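Local coordinates for protein putative hydrolase (Agrobacterium vitis, PDB 3LLC) that probably acts as an alpha/beta-fold serine hydrolase, perhaps removing fatty acyl groups from proteins as an acyl-protein thioesterase and cleaving acyl-glucuronide esters, at residues P8-A13 / A27-P32; T39-G44 / G68-D73; P145-T150 / R197-M202; S151-P156 / D219-H224; P208-Q213 / V238-R243. All coordinates share one frame; numbering follows the deposited sequence. Where two conformers were deposited one is given.

Interaction 1. Residues P8-A13 / A27-P32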
# COMPACT_ATOMS: atom_id res chain seq x y z
N PRO A 8 -10.61 21.77 3.82
CA PRO A 8 -9.52 21.57 4.79
C PRO A 8 -9.24 20.09 5.15
O PRO A 8 -10.10 19.22 4.98
CB PRO A 8 -10.01 22.33 6.02
CG PRO A 8 -11.50 22.21 5.96
CD PRO A 8 -11.86 22.22 4.48
N ILE A 9 -8.03 19.82 5.64
CA ILE A 9 -7.69 18.51 6.19
C ILE A 9 -8.39 18.36 7.54
O ILE A 9 -8.33 19.26 8.38
CB ILE A 9 -6.16 18.32 6.32
CG1 ILE A 9 -5.50 18.29 4.93
CG2 ILE A 9 -5.83 17.02 7.05
CD1 ILE A 9 -3.96 18.26 4.95
N GLU A 10 -9.08 17.23 7.74
CA GLU A 10 -9.73 16.92 9.04
C GLU A 10 -9.08 15.69 9.67
O GLU A 10 -8.71 14.75 8.96
CB GLU A 10 -11.20 16.56 8.87
CG GLU A 10 -12.06 17.47 8.01
CD GLU A 10 -13.38 16.78 7.68
OE1 GLU A 10 -14.13 16.47 8.64
OE2 GLU A 10 -13.64 16.51 6.48
N THR A 11 -9.02 15.67 11.00
CA THR A 11 -8.44 14.57 11.77
C THR A 11 -9.55 13.63 12.29
O THR A 11 -10.56 14.09 12.81
CB THR A 11 -7.59 15.15 12.95
OG1 THR A 11 -6.39 15.73 12.43
CG2 THR A 11 -7.24 14.07 13.96
N HIS A 12 -9.37 12.32 12.13
CA HIS A 12 -10.34 11.29 12.54
C HIS A 12 -9.64 10.13 13.26
O HIS A 12 -8.49 9.83 12.97
CB HIS A 12 -11.06 10.72 11.29
CG HIS A 12 -11.98 11.69 10.62
ND1 HIS A 12 -13.32 11.77 10.92
CD2 HIS A 12 -11.75 12.65 9.68
CE1 HIS A 12 -13.87 12.75 10.22
NE2 HIS A 12 -12.95 13.29 9.45
N ALA A 13 -10.35 9.45 14.15
CA ALA A 13 -9.88 8.17 14.73
C ALA A 13 -10.93 7.09 14.47
O ALA A 13 -12.11 7.31 14.78
CB ALA A 13 -9.67 8.31 16.24
N ALA A 27 -6.37 8.97 11.04
CA ALA A 27 -6.57 9.34 9.62
C ALA A 27 -6.68 10.85 9.43
O ALA A 27 -7.13 11.59 10.32
CB ALA A 27 -7.83 8.60 9.02
N LEU A 28 -6.22 11.30 8.27
CA LEU A 28 -6.27 12.69 7.82
C LEU A 28 -7.04 12.69 6.48
O LEU A 28 -6.60 12.03 5.53
CB LEU A 28 -4.85 13.24 7.62
CG LEU A 28 -3.99 13.43 8.89
CD1 LEU A 28 -2.52 13.69 8.53
CD2 LEU A 28 -4.57 14.55 9.82
N VAL A 29 -8.13 13.44 6.41
CA VAL A 29 -9.06 13.39 5.27
C VAL A 29 -9.43 14.77 4.74
O VAL A 29 -9.65 15.73 5.51
CB VAL A 29 -10.37 12.65 5.63
CG1 VAL A 29 -11.28 13.54 6.47
CG2 VAL A 29 -11.10 12.23 4.37
N ARG A 30 -9.47 14.88 3.41
CA ARG A 30 -9.89 16.07 2.72
C ARG A 30 -11.09 15.68 1.85
O ARG A 30 -10.97 14.78 1.02
CB ARG A 30 -8.72 16.55 1.85
CG ARG A 30 -8.92 17.83 1.13
CD ARG A 30 -7.76 18.09 0.16
NE ARG A 30 -6.48 18.29 0.84
CZ ARG A 30 -6.02 19.45 1.29
NH1 ARG A 30 -6.75 20.56 1.22
NH2 ARG A 30 -4.82 19.52 1.85
N ALA A 31 -12.24 16.31 2.07
CA ALA A 31 -13.43 16.02 1.24
C ALA A 31 -13.24 16.51 -0.21
O ALA A 31 -12.60 17.54 -0.44
CB ALA A 31 -14.70 16.67 1.86
N PRO A 32 -13.81 15.79 -1.19
CA PRO A 32 -13.87 16.34 -2.54
C PRO A 32 -14.74 17.60 -2.62
O PRO A 32 -15.65 17.77 -1.81
CB PRO A 32 -14.47 15.20 -3.37
CG PRO A 32 -15.26 14.41 -2.40
CD PRO A 32 -14.55 14.51 -1.08
O HOH W 1 -12.44 18.55 3.99
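V29, in the conformer given, sets its CG1 against the imidazole of H12, 3.4 Å from H12 CD2 and equally near H12 NE2. The approach to the ring is oblique. V29 CG1 sits between its own backbone N and carbonyl carbon (chi1 76°), on the side of the strand where E10 and H12 also lie. E10 runs beside V29, pointing the same way, and its OE2 lies 3.8 Å from V29 CG1. A weak hydrogen bond from H12 NE2 to E10 OE1 links the two polar ends. The H12 ring also meets F103 edge to face.

Strands 9-16 and 23-30 form a beta hairpin at one margin of the mixed sheet of this alpha/beta hydrolase. Here E10 with V29 and H12 with A27 are hydrogen-bonded pairs. The bond from E10 N to V29 O is 2.7 Å long, and its return from V29 N to E10 O is 2.9 Å.

I9, T11, L28 and R30 occupy the other face. L28 CD2 touches I9 CG2 at 3.9 Å. I9 CG1 lies over one face of the R30 guanidinium, 3.4 Å from R30 NH2. The arginine chain leaves extended and bends at chi3 (-65°). Its NH2 forms a salt bridge with D59 of helix 53-65. A water accepts from A31 N and donates to P8 O, bridging the strands beyond their paired part.

Interaction 2. Residues T39-G44 / G68-D73. With EDO (1,2-ethanediol), chain F.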
# COMPACT_ATOMS: atom_id res chain seq x y z
N THR A 39 -12.03 10.10 -4.75
CA THR A 39 -11.13 10.26 -3.61
C THR A 39 -9.87 9.38 -3.80
O THR A 39 -9.94 8.17 -4.02
CB THR A 39 -11.87 9.89 -2.30
OG1 THR A 39 -12.94 10.83 -2.07
CG2 THR A 39 -10.89 9.84 -1.04
N CYS A 40 -8.71 10.02 -3.70
CA CYS A 40 -7.43 9.31 -3.71
C CYS A 40 -7.08 8.79 -2.31
O CYS A 40 -7.07 9.58 -1.34
CB CYS A 40 -6.34 10.25 -4.21
SG CYS A 40 -6.54 10.93 -5.89
N ILE A 41 -6.81 7.50 -2.21
CA ILE A 41 -6.41 6.90 -0.93
C ILE A 41 -4.99 6.38 -0.99
O ILE A 41 -4.61 5.55 -1.85
CB ILE A 41 -7.35 5.77 -0.38
CG1 ILE A 41 -6.90 5.33 1.02
CG2 ILE A 41 -7.38 4.59 -1.29
CD1 ILE A 41 -7.96 4.59 1.83
N TRP A 42 -4.19 6.92 -0.09
CA TRP A 42 -2.80 6.52 0.08
C TRP A 42 -2.71 5.21 0.86
O TRP A 42 -3.33 5.06 1.91
CB TRP A 42 -2.02 7.63 0.83
CG TRP A 42 -0.52 7.28 1.00
CD1 TRP A 42 0.12 6.90 2.18
CD2 TRP A 42 0.48 7.24 -0.03
NE1 TRP A 42 1.44 6.64 1.92
CE2 TRP A 42 1.69 6.82 0.58
CE3 TRP A 42 0.49 7.51 -1.41
CZ2 TRP A 42 2.90 6.69 -0.13
CZ3 TRP A 42 1.69 7.35 -2.14
CH2 TRP A 42 2.88 6.96 -1.47
N LEU A 43 -1.92 4.26 0.35
CA LEU A 43 -1.57 3.04 1.09
C LEU A 43 -0.04 2.97 1.12
O LEU A 43 0.58 2.71 0.09
CB LEU A 43 -2.15 1.80 0.41
CG LEU A 43 -3.69 1.78 0.26
CD1 LEU A 43 -4.14 0.72 -0.79
CD2 LEU A 43 -4.38 1.57 1.63
N GLY A 44 0.55 3.21 2.29
CA GLY A 44 2.01 3.32 2.39
C GLY A 44 2.82 2.04 2.54
O GLY A 44 2.26 0.92 2.63
N GLY A 68 -11.02 14.31 -3.52
CA GLY A 68 -10.83 13.85 -2.17
C GLY A 68 -9.44 13.25 -1.94
O GLY A 68 -8.75 12.78 -2.87
N ALA A 69 -9.04 13.24 -0.67
CA ALA A 69 -7.81 12.54 -0.27
C ALA A 69 -7.95 11.92 1.12
O ALA A 69 -8.45 12.58 2.05
CB ALA A 69 -6.63 13.51 -0.30
N ILE A 70 -7.54 10.65 1.25
CA ILE A 70 -7.50 9.93 2.54
C ILE A 70 -6.08 9.41 2.78
O ILE A 70 -5.51 8.74 1.93
CB ILE A 70 -8.49 8.76 2.61
CG1 ILE A 70 -9.93 9.25 2.53
CG2 ILE A 70 -8.28 7.94 3.91
CD1 ILE A 70 -10.96 8.15 2.30
N ARG A 71 -5.53 9.73 3.96
CA ARG A 71 -4.31 9.04 4.45
C ARG A 71 -4.59 8.49 5.83
O ARG A 71 -5.44 9.06 6.55
CB ARG A 71 -3.15 10.03 4.56
CG ARG A 71 -2.68 10.60 3.21
CD ARG A 71 -1.69 11.77 3.40
NE ARG A 71 -2.32 12.99 3.86
CZ ARG A 71 -1.79 13.87 4.71
NH1 ARG A 71 -0.60 13.66 5.29
NH2 ARG A 71 -2.47 14.95 5.03
N PHE A 72 -3.93 7.39 6.19
CA PHE A 72 -4.03 6.81 7.54
C PHE A 72 -2.72 6.09 7.90
O PHE A 72 -1.93 5.76 7.02
CB PHE A 72 -5.21 5.86 7.63
CG PHE A 72 -5.03 4.61 6.82
CD1 PHE A 72 -5.25 4.62 5.45
CD2 PHE A 72 -4.58 3.42 7.42
CE1 PHE A 72 -5.03 3.49 4.69
CE2 PHE A 72 -4.38 2.27 6.66
CZ PHE A 72 -4.60 2.32 5.28
N ASP A 73 -2.49 5.91 9.20
CA ASP A 73 -1.31 5.17 9.71
C ASP A 73 -1.73 3.74 10.05
O ASP A 73 -2.69 3.51 10.79
CB ASP A 73 -0.70 5.84 10.94
CG ASP A 73 0.24 7.04 10.58
OD1 ASP A 73 0.95 6.95 9.54
OD2 ASP A 73 0.29 8.01 11.37
C1 EDO F . -13.32 11.52 1.28
O1 EDO F . -14.35 10.58 0.93
C2 EDO F . -13.70 12.21 2.57
O2 EDO F . -15.06 12.66 2.55
O HOH W 2 -2.46 6.14 4.13
O HOH W 3 -0.90 3.72 4.76
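I70 packs its CG1 and CD1 against T39 CG2, which is 3.7 Å from I70 CG1. Its other branch, CG2, meets I41 CD1 at 4.0 Å. T39 chi1 (-65°) puts OG1 beside the backbone N and leaves CG2 anti to it, on the side of I70. Further along, L43 CD2 comes in the plane of the F72 ring at its edge, 3.7 Å from F72 CE1. Helix 89-103 covers this apolar side through A96, V99 and F103. On the other face W42 CB rests on R71 CG at 3.9 Å, and helix 53-65 packs over them.

The two strands are parallel neighbours joined through helix 53-65, a beta-alpha-beta unit of the alpha/beta hydrolase sheet. C40 N donates to G68 O. I70 N donates to C40 O at 2.8 Å, and W42 N to I70 O at 3.0 Å.

Beyond W42 the strands separate and water takes over. One water donates to W42 O at 2.6 Å and accepts from F72 N. A second accepts from G44 N and donates to F72 O. The R71 side chain leads away from strand 39-43, and its NH1 bonds to M50 O. At the other end T39 OG1 accepts a weak bond from a 1,2-ethanediol.

Interaction 3. Residues P145-T150 / R197-M202. With EDO (1,2-ethanediol), chain C; EDO (1,2-ethanediol), chain D.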
# COMPACT_ATOMS: atom_id res chain seq x y z
N PRO A 145 5.64 -1.60 -6.29
CA PRO A 145 4.79 -2.46 -5.49
C PRO A 145 5.46 -3.78 -5.08
O PRO A 145 6.23 -4.35 -5.86
CB PRO A 145 3.60 -2.74 -6.42
CG PRO A 145 4.20 -2.62 -7.79
CD PRO A 145 5.14 -1.45 -7.67
N ALA A 146 5.09 -4.28 -3.90
CA ALA A 146 5.75 -5.46 -3.31
C ALA A 146 4.76 -6.58 -2.98
O ALA A 146 4.78 -7.14 -1.87
CB ALA A 146 6.57 -5.03 -2.03
N PRO A 147 3.93 -6.99 -3.97
CA PRO A 147 3.06 -8.16 -3.71
C PRO A 147 3.87 -9.39 -3.35
O PRO A 147 4.92 -9.63 -3.93
CB PRO A 147 2.33 -8.36 -5.07
CG PRO A 147 3.27 -7.76 -6.10
CD PRO A 147 3.86 -6.53 -5.36
N ASP A 148 3.34 -10.20 -2.42
CA ASP A 148 3.90 -11.50 -2.07
C ASP A 148 5.38 -11.39 -1.67
O ASP A 148 6.14 -12.33 -1.89
CB ASP A 148 3.75 -12.50 -3.21
CG ASP A 148 2.29 -12.60 -3.73
OD1 ASP A 148 1.39 -12.09 -2.99
OD2 ASP A 148 2.08 -13.20 -4.82
N PHE A 149 5.76 -10.28 -1.04
CA PHE A 149 7.18 -10.09 -0.72
C PHE A 149 7.71 -11.14 0.25
O PHE A 149 8.90 -11.53 0.18
CB PHE A 149 7.52 -8.62 -0.31
CG PHE A 149 7.13 -8.22 1.10
CD1 PHE A 149 7.82 -8.66 2.20
CD2 PHE A 149 6.10 -7.29 1.30
CE1 PHE A 149 7.46 -8.22 3.48
CE2 PHE A 149 5.74 -6.87 2.58
CZ PHE A 149 6.42 -7.33 3.64
N THR A 150 6.87 -11.63 1.17
CA THR A 150 7.33 -12.61 2.17
C THR A 150 7.74 -13.92 1.50
O THR A 150 8.81 -14.44 1.80
CB THR A 150 6.27 -12.85 3.29
OG1 THR A 150 5.05 -13.35 2.69
CG2 THR A 150 5.98 -11.56 4.07
N ARG A 197 -1.33 -14.31 -0.49
CA ARG A 197 -0.56 -14.39 -1.72
C ARG A 197 -1.50 -14.10 -2.91
O ARG A 197 -2.56 -14.75 -3.04
CB ARG A 197 0.08 -15.78 -1.86
CG ARG A 197 1.18 -15.88 -2.93
CD ARG A 197 1.83 -17.27 -2.92
NE ARG A 197 3.12 -17.24 -3.61
CZ ARG A 197 4.04 -18.20 -3.55
NH1 ARG A 197 3.82 -19.32 -2.86
NH2 ARG A 197 5.20 -18.04 -4.19
N VAL A 198 -1.13 -13.14 -3.73
CA VAL A 198 -1.97 -12.70 -4.89
C VAL A 198 -1.51 -13.17 -6.26
O VAL A 198 -2.34 -13.25 -7.20
CB VAL A 198 -2.23 -11.16 -4.89
CG1 VAL A 198 -2.98 -10.73 -3.63
CG2 VAL A 198 -0.93 -10.32 -5.06
N MSE A 199 -0.21 -13.51 -6.43
CA MSE A 199 0.33 -13.92 -7.73
C MSE A 199 0.44 -15.43 -7.95
O MSE A 199 1.14 -15.86 -8.87
CB MSE A 199 1.67 -13.20 -8.02
CG MSE A 199 1.53 -11.67 -8.04
SE MSE A 199 3.17 -10.77 -8.69
CE MSE A 199 4.30 -11.37 -7.20
N ALA A 200 -0.23 -16.25 -7.14
CA ALA A 200 -0.30 -17.68 -7.43
C ALA A 200 -1.34 -17.95 -8.56
O ALA A 200 -1.38 -19.03 -9.12
CB ALA A 200 -0.61 -18.55 -6.17
N GLY A 201 -2.17 -16.95 -8.88
CA GLY A 201 -3.05 -17.01 -10.06
C GLY A 201 -3.26 -15.63 -10.68
O GLY A 201 -2.50 -14.73 -10.40
N MSE A 202 -4.26 -15.50 -11.56
CA MSE A 202 -4.54 -14.22 -12.24
C MSE A 202 -5.37 -13.29 -11.36
O MSE A 202 -6.24 -13.73 -10.61
CB MSE A 202 -5.28 -14.48 -13.58
CG MSE A 202 -4.53 -15.40 -14.53
SE MSE A 202 -2.81 -14.55 -15.06
CE MSE A 202 -3.57 -12.89 -15.86
C1 EDO C . -5.92 -15.40 -7.50
O1 EDO C . -4.76 -16.20 -7.30
C2 EDO C . -5.44 -13.99 -7.79
O2 EDO C . -4.98 -13.46 -6.58
C1 EDO D . -5.55 -14.43 -1.09
O1 EDO D . -6.62 -14.43 -0.12
C2 EDO D . -5.83 -13.44 -2.20
O2 EDO D . -5.83 -14.07 -3.48
O HOH W 4 3.75 -15.14 -5.59
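D148 reaches across with its carboxylate and takes two successive backbone N-H groups of 197-202. V198 N donates to D148 OD1 at 2.8 Å, on the syn side and 16° out of the carboxylate plane. M199 N donates to the syn lone pair of D148 OD2, also at 2.8 Å.

OD2 has a further partner. A water donates to it at 2.7 Å and accepts from R197 NE, which itself stays 4.3 Å from D148 OD2. The carboxylate and guanidinium planes are nearly perpendicular. R197 instead forms its salt bridge through NH2 with D152. The buried acid is thus satisfied mainly by backbone and water, which would probably suit its charged form.

Apolar groups close the side of the pairing. P147 CB meets V198 CG2 at 3.8 Å, and P147 CG meets the CE of selenomethionine M199 at 3.9 Å. V198 O receives a bond from a 1,2-ethanediol.

D148 stands at the N-cap position of helix 149-154, without a side-chain capping bond. The contact joins the loop after helix 187-195 to the start of helix 149-154. V198 faces helix 115-128, and M199 packs on helix 222-230.

Interaction 4. Residues S151-P156 / D219-H224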
# COMPACT_ATOMS: atom_id res chain seq x y z
N SER A 151 6.94 -14.43 0.56
CA SER A 151 7.23 -15.69 -0.07
C SER A 151 8.21 -15.55 -1.26
O SER A 151 9.00 -16.48 -1.54
CB SER A 151 5.94 -16.40 -0.55
OG SER A 151 5.22 -15.60 -1.46
N ASP A 152 8.15 -14.44 -1.94
CA ASP A 152 8.87 -14.29 -3.23
C ASP A 152 10.21 -13.56 -3.12
O ASP A 152 11.09 -13.85 -3.91
CB ASP A 152 8.01 -13.58 -4.28
CG ASP A 152 6.77 -14.38 -4.69
OD1 ASP A 152 6.40 -15.35 -3.99
OD2 ASP A 152 6.14 -13.97 -5.70
N LEU A 153 10.32 -12.61 -2.20
CA LEU A 153 11.55 -11.81 -2.04
C LEU A 153 12.34 -12.16 -0.77
O LEU A 153 13.57 -12.14 -0.79
CB LEU A 153 11.24 -10.31 -2.09
CG LEU A 153 10.55 -9.78 -3.36
CD1 LEU A 153 10.28 -8.26 -3.29
CD2 LEU A 153 11.37 -10.21 -4.63
N ILE A 154 11.66 -12.51 0.33
CA ILE A 154 12.37 -12.89 1.57
C ILE A 154 12.73 -14.38 1.68
O ILE A 154 13.94 -14.74 1.83
CB ILE A 154 11.64 -12.41 2.84
CG1 ILE A 154 11.52 -10.86 2.82
CG2 ILE A 154 12.38 -12.92 4.11
CD1 ILE A 154 10.69 -10.24 3.95
N GLU A 155 11.72 -15.26 1.62
CA GLU A 155 11.96 -16.71 1.76
C GLU A 155 13.17 -17.29 0.96
O GLU A 155 13.94 -18.05 1.53
CB GLU A 155 10.69 -17.54 1.46
CG GLU A 155 9.63 -17.53 2.60
CD GLU A 155 8.42 -18.45 2.32
OE1 GLU A 155 8.62 -19.45 1.63
OE2 GLU A 155 7.29 -18.17 2.79
N PRO A 156 13.30 -16.96 -0.34
CA PRO A 156 14.45 -17.55 -1.04
C PRO A 156 15.83 -17.12 -0.53
O PRO A 156 16.80 -17.79 -0.80
CB PRO A 156 14.25 -17.09 -2.49
CG PRO A 156 12.84 -16.75 -2.60
CD PRO A 156 12.40 -16.25 -1.26
N ASP A 219 15.65 -3.16 -3.24
CA ASP A 219 14.71 -3.82 -2.33
C ASP A 219 13.64 -4.62 -3.07
O ASP A 219 13.44 -5.79 -2.77
CB ASP A 219 14.01 -2.78 -1.46
CG ASP A 219 15.00 -1.95 -0.62
OD1 ASP A 219 16.07 -2.48 -0.25
OD2 ASP A 219 14.72 -0.77 -0.39
N VAL A 220 12.97 -3.99 -4.03
CA VAL A 220 12.05 -4.67 -4.95
C VAL A 220 12.67 -4.67 -6.38
O VAL A 220 12.69 -3.64 -7.02
CB VAL A 220 10.65 -3.98 -4.96
CG1 VAL A 220 9.71 -4.65 -6.00
CG2 VAL A 220 10.01 -4.04 -3.56
N PRO A 221 13.22 -5.81 -6.86
CA PRO A 221 13.84 -5.86 -8.18
C PRO A 221 12.83 -5.48 -9.26
O PRO A 221 11.67 -5.85 -9.11
CB PRO A 221 14.25 -7.33 -8.36
CG PRO A 221 13.96 -8.01 -7.09
CD PRO A 221 13.20 -7.11 -6.19
N TYR A 222 13.25 -4.76 -10.29
CA TYR A 222 12.28 -4.33 -11.32
C TYR A 222 11.60 -5.55 -11.99
O TYR A 222 10.48 -5.43 -12.48
CB TYR A 222 12.94 -3.41 -12.36
CG TYR A 222 13.83 -4.11 -13.34
CD1 TYR A 222 13.31 -4.65 -14.53
CD2 TYR A 222 15.20 -4.24 -13.11
CE1 TYR A 222 14.12 -5.33 -15.41
CE2 TYR A 222 16.02 -4.92 -14.00
CZ TYR A 222 15.46 -5.45 -15.16
OH TYR A 222 16.26 -6.12 -16.05
N GLN A 223 12.30 -6.69 -12.03
CA GLN A 223 11.73 -7.95 -12.57
C GLN A 223 10.43 -8.36 -11.84
O GLN A 223 9.56 -9.07 -12.41
CB GLN A 223 12.76 -9.09 -12.50
CG GLN A 223 14.03 -8.90 -13.38
CD GLN A 223 15.22 -8.19 -12.69
OE1 GLN A 223 15.05 -7.43 -11.71
NE2 GLN A 223 16.42 -8.39 -13.25
N HIS A 224 10.30 -7.94 -10.57
CA HIS A 224 9.09 -8.21 -9.78
C HIS A 224 7.87 -7.48 -10.38
O HIS A 224 6.73 -8.02 -10.35
CB HIS A 224 9.30 -7.80 -8.32
CG HIS A 224 8.38 -8.46 -7.34
ND1 HIS A 224 8.38 -9.83 -7.14
CD2 HIS A 224 7.46 -7.94 -6.49
CE1 HIS A 224 7.48 -10.12 -6.20
NE2 HIS A 224 6.90 -9.00 -5.80
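H224 presents one face of its imidazole to L153. L153 CD1 stands over the ring centre in a CH-pi contact, 4.3 Å from the H224 centroid and 9° off the normal. L153 CD2 lies over the same face, 3.9 Å from H224 ND1. At the edge, near the ring plane, D152 CB approaches H224 CE1 at 4.0 Å. The D152 carboxylate is turned 86° from the ring. H224 CG is anti to its backbone N (chi1 -159°), and the ring's NE2 donates to P147 O. That bond probably fixes the rotation of the imidazole.

The contact brings helix 149-154, with a wider pi-type turn at 151-154, against the start of helix 222-230. In this alpha/beta hydrolase the loop leading into helix 222-230 follows D217, the likely acid of a Ser-His-Asp triad with S114 and H247. D219 N and V220 N both donate to D217 OD1, so the loop may help position that acid.

L153 also spans the rest of this loop. L153 CD2 meets P221 CD at 3.9 Å, the two side chains tip to tip. L153 CD1 lies 4.0 Å from D219 O and 4.2 Å from V220 CG2. S151 OG donates to D152 OD1 from above the carboxylate plane at 2.8 Å. D152 also makes a salt bridge with K227 through OD2.

Interaction 5. Residues P208-Q213 / V238-R243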
# COMPACT_ATOMS: atom_id res chain seq x y z
N PRO A 208 -8.26 0.58 -14.74
CA PRO A 208 -6.85 0.80 -15.19
C PRO A 208 -5.84 0.72 -14.06
O PRO A 208 -6.14 1.11 -12.92
CB PRO A 208 -6.88 2.20 -15.81
CG PRO A 208 -8.34 2.56 -15.97
CD PRO A 208 -9.12 1.75 -14.99
N VAL A 209 -4.64 0.21 -14.39
CA VAL A 209 -3.54 0.08 -13.45
C VAL A 209 -2.30 0.71 -14.11
O VAL A 209 -2.01 0.42 -15.27
CB VAL A 209 -3.25 -1.40 -13.12
CG1 VAL A 209 -2.09 -1.53 -12.10
CG2 VAL A 209 -4.50 -2.12 -12.51
N HIS A 210 -1.59 1.58 -13.37
CA HIS A 210 -0.31 2.14 -13.81
C HIS A 210 0.69 1.86 -12.72
O HIS A 210 0.53 2.34 -11.58
CB HIS A 210 -0.43 3.65 -14.00
CG HIS A 210 0.74 4.27 -14.73
ND1 HIS A 210 0.64 5.50 -15.36
CD2 HIS A 210 2.00 3.84 -14.95
CE1 HIS A 210 1.81 5.80 -15.91
NE2 HIS A 210 2.65 4.81 -15.68
N ILE A 211 1.74 1.11 -13.08
CA ILE A 211 2.87 0.81 -12.16
C ILE A 211 4.09 1.69 -12.54
O ILE A 211 4.41 1.84 -13.73
CB ILE A 211 3.30 -0.67 -12.26
CG1 ILE A 211 2.13 -1.63 -11.97
CG2 ILE A 211 4.52 -0.99 -11.30
CD1 ILE A 211 2.26 -3.03 -12.67
N LEU A 212 4.74 2.28 -11.51
CA LEU A 212 5.98 3.07 -11.65
C LEU A 212 7.05 2.30 -10.85
O LEU A 212 6.82 1.96 -9.68
CB LEU A 212 5.81 4.47 -11.08
CG LEU A 212 4.87 5.44 -11.84
CD1 LEU A 212 4.23 6.47 -10.91
CD2 LEU A 212 5.64 6.18 -12.92
N GLN A 213 8.19 2.01 -11.50
CA GLN A 213 9.20 1.12 -10.93
C GLN A 213 10.61 1.53 -11.38
O GLN A 213 10.90 1.73 -12.59
CB GLN A 213 8.91 -0.33 -11.35
CG GLN A 213 9.97 -1.36 -11.00
CD GLN A 213 9.99 -1.70 -9.51
OE1 GLN A 213 8.95 -2.01 -8.89
NE2 GLN A 213 11.20 -1.69 -8.93
N VAL A 238 -0.39 -0.35 -17.63
CA VAL A 238 0.80 0.36 -18.13
C VAL A 238 1.89 0.21 -17.08
O VAL A 238 1.62 0.31 -15.86
CB VAL A 238 0.51 1.82 -18.41
CG1 VAL A 238 1.79 2.60 -18.78
CG2 VAL A 238 -0.53 1.98 -19.57
N LEU A 239 3.12 -0.08 -17.54
CA LEU A 239 4.29 -0.18 -16.61
C LEU A 239 5.37 0.84 -17.09
O LEU A 239 5.81 0.78 -18.22
CB LEU A 239 4.85 -1.62 -16.61
CG LEU A 239 6.26 -1.82 -15.96
CD1 LEU A 239 6.27 -1.38 -14.48
CD2 LEU A 239 6.79 -3.20 -16.17
N THR A 240 5.73 1.79 -16.21
CA THR A 240 6.73 2.78 -16.51
C THR A 240 7.98 2.36 -15.71
O THR A 240 7.97 2.42 -14.46
CB THR A 240 6.27 4.19 -16.12
OG1 THR A 240 5.08 4.56 -16.86
CG2 THR A 240 7.43 5.26 -16.44
N LEU A 241 9.04 2.00 -16.44
CA LEU A 241 10.34 1.61 -15.86
C LEU A 241 11.32 2.81 -15.99
O LEU A 241 11.53 3.37 -17.07
CB LEU A 241 10.92 0.40 -16.58
CG LEU A 241 10.27 -0.97 -16.28
CD1 LEU A 241 10.63 -2.03 -17.37
CD2 LEU A 241 10.59 -1.50 -14.84
N VAL A 242 11.87 3.22 -14.85
CA VAL A 242 12.74 4.39 -14.79
C VAL A 242 14.17 3.83 -14.51
O VAL A 242 14.41 3.32 -13.41
CB VAL A 242 12.27 5.32 -13.66
CG1 VAL A 242 13.19 6.58 -13.59
CG2 VAL A 242 10.78 5.75 -13.86
N ARG A 243 15.07 3.95 -15.48
CA ARG A 243 16.37 3.25 -15.45
C ARG A 243 17.15 3.54 -14.14
O ARG A 243 17.67 2.59 -13.53
CB ARG A 243 17.23 3.61 -16.62
CG ARG A 243 18.65 3.05 -16.62
CD ARG A 243 18.70 1.57 -16.57
NE ARG A 243 20.09 1.08 -16.50
CZ ARG A 243 20.75 0.80 -15.37
NH1 ARG A 243 20.17 0.95 -14.15
NH2 ARG A 243 22.00 0.37 -15.47
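H210 and T240 are joined by a side-chain hydrogen bond, 2.7 Å from H210 NE2 to T240 OG1. Either could be the donor, and the bond is nearly straight at 167°.

The backbone bonds run in a regular parallel ladder. V238 N donates to V209 O and I211 N to V238 O. T240 N then donates to I211 O at 2.8 Å, Q213 N to T240 O at 3.0 Å, and V242 N to Q213 O. Strand 237-242 is the outermost strand at this end of the alpha/beta hydrolase sheet. With strand 209-214 and helix 222-230 it makes a beta-alpha-beta unit.

Apolar contacts lie on both faces of the sheet. V238 CG1 lies over one face of the H210 ring, a CH-pi contact 4.1 Å from the centroid. On the same side of the sheet L212 CD2 touches T240 CB at 3.8 Å, the two side chains pointing the same way. On the other side of the sheet I211 CG2 meets L239 CD1 at 3.7 Å, and Q213 CG meets L241 CD2 at 3.9 Å. Helix 222-230 packs over these residues, while helix 252-266 packs on H210. The Q213 amide bends away, and its NE2 makes weak bonds to V220 O and D217 OD2.

Interactions 1, 2 and 5 belong to one mixed eight-stranded sheet, with interactions 1 and 5 at its two margins, centres about 29 Å apart. Interaction 2 adjoins interaction 1, centres about 10 Å apart, because strands 23-30 and 68-72 are neighbours: R30 N and L28 N probably bond to A69 O and R71 O. Interactions 3 and 4 share helix 149-154, and their segments alternate along the chain. Their centres are about 10 Å apart. Each centre lies about 17 Å from that of interaction 5, with touches through P145 and V220. Interactions 1 and 2 close before the others open. Interactions 3, 4 and the Q213 end of interaction 5 lie near the probable triad.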